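Local atomic coordinates of aryl acylamidase (bacterium CSBL00001, PDB entry 4YJ6), a protein that probably hydrolyses the amide bond of N-acylated arylamines, releasing the arylamine and a carboxylic acid. Residues V79-D85 with S125-T131. Numbering follows the deposited sequence.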
ATOM      1  N   VAL A  79       3.208   9.273 -17.449  1.00 10.96           N
ATOM      2  CA  VAL A  79       3.162   9.420 -15.992  1.00 11.72           C
ATOM      3  C   VAL A  79       4.313   8.630 -15.392  1.00 10.60           C
ATOM      4  O   VAL A  79       4.397   7.428 -15.605  1.00 11.60           O
ATOM      5  CB  VAL A  79       1.839   8.860 -15.453  1.00 12.57           C
ATOM      6  CG1 VAL A  79       1.850   8.831 -13.889  1.00 12.23           C
ATOM      7  CG2 VAL A  79       0.689   9.691 -15.967  1.00 11.63           C
ATOM      8  N   PRO A  80       5.194   9.275 -14.603  1.00 11.59           N
ATOM      9  CA  PRO A  80       6.321   8.543 -14.019  1.00 11.02           C
ATOM     10  C   PRO A  80       5.920   7.817 -12.750  1.00 13.05           C
ATOM     11  O   PRO A  80       5.146   8.359 -11.973  1.00 12.26           O
ATOM     12  CB  PRO A  80       7.321   9.648 -13.693  1.00 12.55           C
ATOM     13  CG  PRO A  80       6.453  10.853 -13.364  1.00 11.95           C
ATOM     14  CD  PRO A  80       5.226  10.718 -14.278  1.00 14.07           C
ATOM     15  N   THR A  81       6.458   6.627 -12.523  1.00 11.27           N
ATOM     16  CA  THR A  81       6.094   5.912 -11.308  1.00 11.19           C
ATOM     17  C   THR A  81       7.215   4.938 -10.956  1.00 11.60           C
ATOM     18  O   THR A  81       8.178   4.781 -11.726  1.00 11.63           O
ATOM     19  CB  THR A  81       4.727   5.170 -11.481  1.00 10.48           C
ATOM     20  OG1 THR A  81       4.294   4.686 -10.195  1.00 10.90           O
ATOM     21  CG2 THR A  81       4.857   3.966 -12.437  1.00 11.27           C
ATOM     22  N   LEU A  82       7.128   4.319  -9.782  1.00 10.45           N
ATOM     23  CA  LEU A  82       8.070   3.261  -9.398  1.00 11.24           C
ATOM     24  C   LEU A  82       7.290   2.090  -8.794  1.00 12.08           C
ATOM     25  O   LEU A  82       6.193   2.311  -8.228  1.00 11.74           O
ATOM     26  CB  LEU A  82       9.089   3.770  -8.365  1.00 11.48           C
ATOM     27  CG  LEU A  82      10.172   4.730  -8.861  1.00 13.62           C
ATOM     28  CD1 LEU A  82       9.657   6.167  -8.940  1.00 13.61           C
ATOM     29  CD2 LEU A  82      11.359   4.661  -7.909  1.00 14.70           C
HETATM   30  N   MSE A  83       7.832   0.877  -8.929  1.00 10.44           N
HETATM   31  CA  MSE A  83       7.147  -0.319  -8.377  1.00 11.98           C
HETATM   32  C   MSE A  83       7.835  -0.604  -7.042  1.00 14.10           C
HETATM   33  O   MSE A  83       8.877   0.018  -6.693  1.00 12.69           O
HETATM   34  CB  MSE A  83       7.288  -1.517  -9.319  1.00 12.66           C
HETATM   35  CG  MSE A  83       8.739  -1.955  -9.351  1.00 11.62           C
HETATM   36 SE   MSE A  83       8.925  -3.558 -10.361  1.00 31.20          SE
HETATM   37  CE  MSE A  83       7.834  -4.797  -9.324  1.00 14.54           C
ATOM     38  N   LYS A  84       7.265  -1.547  -6.303  1.00 11.58           N
ATOM     39  CA  LYS A  84       7.780  -1.903  -4.968  1.00 10.92           C
ATOM     40  C   LYS A  84       8.685  -3.137  -5.010  1.00 12.97           C
ATOM     41  O   LYS A  84       8.344  -4.157  -5.638  1.00 11.91           O
ATOM     42  CB  LYS A  84       6.576  -2.187  -4.074  1.00 10.88           C
ATOM     43  CG  LYS A  84       6.934  -2.669  -2.645  1.00 10.77           C
ATOM     44  CD  LYS A  84       5.618  -2.779  -1.865  1.00 12.55           C
ATOM     45  CE  LYS A  84       5.864  -3.456  -0.528  1.00 12.63           C
ATOM     46  NZ  LYS A  84       4.601  -3.563   0.233  1.00 11.86           N
ATOM     47  N   ASP A  85       9.802  -3.079  -4.286  1.00 12.16           N
ATOM     48  CA  ASP A  85      10.719  -4.210  -4.198  1.00 13.57           C
ATOM     49  C   ASP A  85      10.273  -5.244  -3.129  1.00 14.81           C
ATOM     50  O   ASP A  85      10.956  -5.449  -2.119  1.00 13.85           O
ATOM     51  CB  ASP A  85      12.131  -3.660  -3.869  1.00 11.72           C
ATOM     52  CG  ASP A  85      13.180  -4.760  -3.777  1.00 15.77           C
ATOM     53  OD1 ASP A  85      12.934  -5.866  -4.315  1.00 13.44           O
ATOM     54  OD2 ASP A  85      14.273  -4.474  -3.195  1.00 15.48           O
ATOM     55  N   SER A 125       2.629   4.394 -18.679  1.00 10.01           N
ATOM     56  CA  SER A 125       3.313   4.959 -17.542  1.00 10.43           C
ATOM     57  C   SER A 125       4.783   4.542 -17.637  1.00 13.22           C
ATOM     58  O   SER A 125       5.109   3.455 -18.149  1.00 13.42           O
ATOM     59  CB  SER A 125       2.629   4.463 -16.232  1.00 11.64           C
ATOM     60  OG  SER A 125       3.320   4.930 -15.083  1.00 14.25           O
ATOM     61  N   LEU A 126       5.673   5.421 -17.183  1.00 11.55           N
ATOM     62  CA  LEU A 126       7.127   5.193 -17.292  1.00 10.67           C
ATOM     63  C   LEU A 126       7.679   4.755 -15.934  1.00 12.92           C
ATOM     64  O   LEU A 126       7.605   5.512 -14.959  1.00 12.96           O
ATOM     65  CB  LEU A 126       7.797   6.503 -17.731  1.00 12.02           C
ATOM     66  CG  LEU A 126       7.334   6.897 -19.144  1.00 12.51           C
ATOM     67  CD1 LEU A 126       7.704   8.368 -19.467  1.00 16.36           C
ATOM     68  CD2 LEU A 126       7.926   5.919 -20.181  1.00 15.08           C
ATOM     69  N   LEU A 127       8.225   3.547 -15.876  1.00 12.37           N
ATOM     70  CA  LEU A 127       8.757   2.990 -14.633  1.00 12.97           C
ATOM     71  C   LEU A 127      10.196   3.422 -14.417  1.00 14.80           C
ATOM     72  O   LEU A 127      11.088   3.108 -15.230  1.00 15.34           O
ATOM     73  CB  LEU A 127       8.712   1.465 -14.659  1.00 14.15           C
ATOM     74  CG  LEU A 127       7.347   0.834 -14.875  1.00 22.33           C
ATOM     75  CD1 LEU A 127       7.497  -0.703 -15.073  1.00 18.84           C
ATOM     76  CD2 LEU A 127       6.517   1.156 -13.697  1.00 20.97           C
ATOM     77  N   LEU A 128      10.442   4.105 -13.315  1.00 12.22           N
ATOM     78  CA  LEU A 128      11.769   4.677 -13.053  1.00 12.48           C
ATOM     79  C   LEU A 128      12.630   3.807 -12.136  1.00 14.28           C
ATOM     80  O   LEU A 128      13.817   4.083 -11.975  1.00 14.10           O
ATOM     81  CB  LEU A 128      11.663   6.106 -12.455  1.00 14.53           C
ATOM     82  CG  LEU A 128      11.841   7.116 -13.614  1.00 23.07           C
ATOM     83  CD1 LEU A 128      10.550   7.199 -14.409  1.00 19.78           C
ATOM     84  CD2 LEU A 128      12.263   8.472 -13.142  1.00 27.84           C
ATOM     85  N   GLY A 129      12.051   2.773 -11.526  1.00 13.00           N
ATOM     86  CA  GLY A 129      12.793   1.966 -10.555  1.00 14.27           C
ATOM     87  C   GLY A 129      11.905   1.308  -9.509  1.00 13.96           C
ATOM     88  O   GLY A 129      10.710   1.135  -9.751  1.00 11.64           O
ATOM     89  N   GLN A 130      12.497   0.943  -8.365  1.00 12.73           N
ATOM     90  CA  GLN A 130      11.778   0.230  -7.289  1.00 11.63           C
ATOM     91  C   GLN A 130      11.938   0.945  -5.970  1.00 15.58           C
ATOM     92  O   GLN A 130      12.952   1.614  -5.741  1.00 14.93           O
ATOM     93  CB  GLN A 130      12.349  -1.170  -7.098  1.00 13.96           C
ATOM     94  CG  GLN A 130      12.282  -2.042  -8.351  1.00 13.00           C
ATOM     95  CD  GLN A 130      12.955  -3.381  -8.131  1.00 15.57           C
ATOM     96  OE1 GLN A 130      13.952  -3.462  -7.402  1.00 17.35           O
ATOM     97  NE2 GLN A 130      12.451  -4.428  -8.784  1.00 14.55           N
ATOM     98  N   THR A 131      10.960   0.750  -5.085  1.00 12.39           N
ATOM     99  CA  THR A 131      10.940   1.368  -3.777  1.00 13.05           C
ATOM    100  C   THR A 131      11.157   0.369  -2.639  1.00 13.45           C
ATOM    101  O   THR A 131      10.874  -0.822  -2.770  1.00 13.18           O
ATOM    102  CB  THR A 131       9.577   2.085  -3.545  1.00 14.08           C
ATOM    103  OG1 THR A 131       8.520   1.148  -3.788  1.00 12.01           O
ATOM    104  CG2 THR A 131       9.425   3.264  -4.518  1.00 13.05           C
TER
HETATM  105  O   HOH W   1       6.415   1.730  -5.415  1.00 10.97           O
HETATM  106  O   HOH W   2      15.881  -4.169  -5.496  1.00 17.08           O
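Val79 O takes two hydrogen bonds where strands 80-84 and 126-131 begin to run side by side: Leu126 N reaches it at 2.9 Å and Ser125 OG at 2.8 Å, from opposite faces of the carbonyl plane. Parallel pairing continues as Thr81 N bonds to Leu126 O and Leu128 N to Thr81 O (2.8 Å). Here the second strand inserts an extra residue, a beta bulge at Leu128-Gly129, and pairing resumes with Met83 N to Gly129 O (3.0 Å), then Thr131 N to Met83 O and Asp85 N to Thr131 O. At Gly129's backbone angles any side-chain carbon would collide with Leu128 O, and Leu82 covers the spot. With CG anti to the carbonyl carbon (chi1 -73°), Leu82 sets CD2 3.8 Å from Gly129 C and CD1 4.0 Å from Leu128 CB. Replacing Leu82 with alanine would probably open a gap beside the bulge and deprive Leu128 of this apolar neighbour. Beyond it, selenomethionine Met83 and Gln130 lie alongside each other, CG to CG 3.7 Å, while Gln130 NE2 is held by Pro94 O. A water links Gln130 OE1 to Asp85 OD2, weakly at the carboxylate, which also bonds to Thr96. The strand thus fixed delivers Lys84, whose NZ bonds to Ser163, Ser164 and Thr182 near a bound phosphate, consistent with the lysine of the Ser-cisSer-Lys triad of amidase signature enzymes.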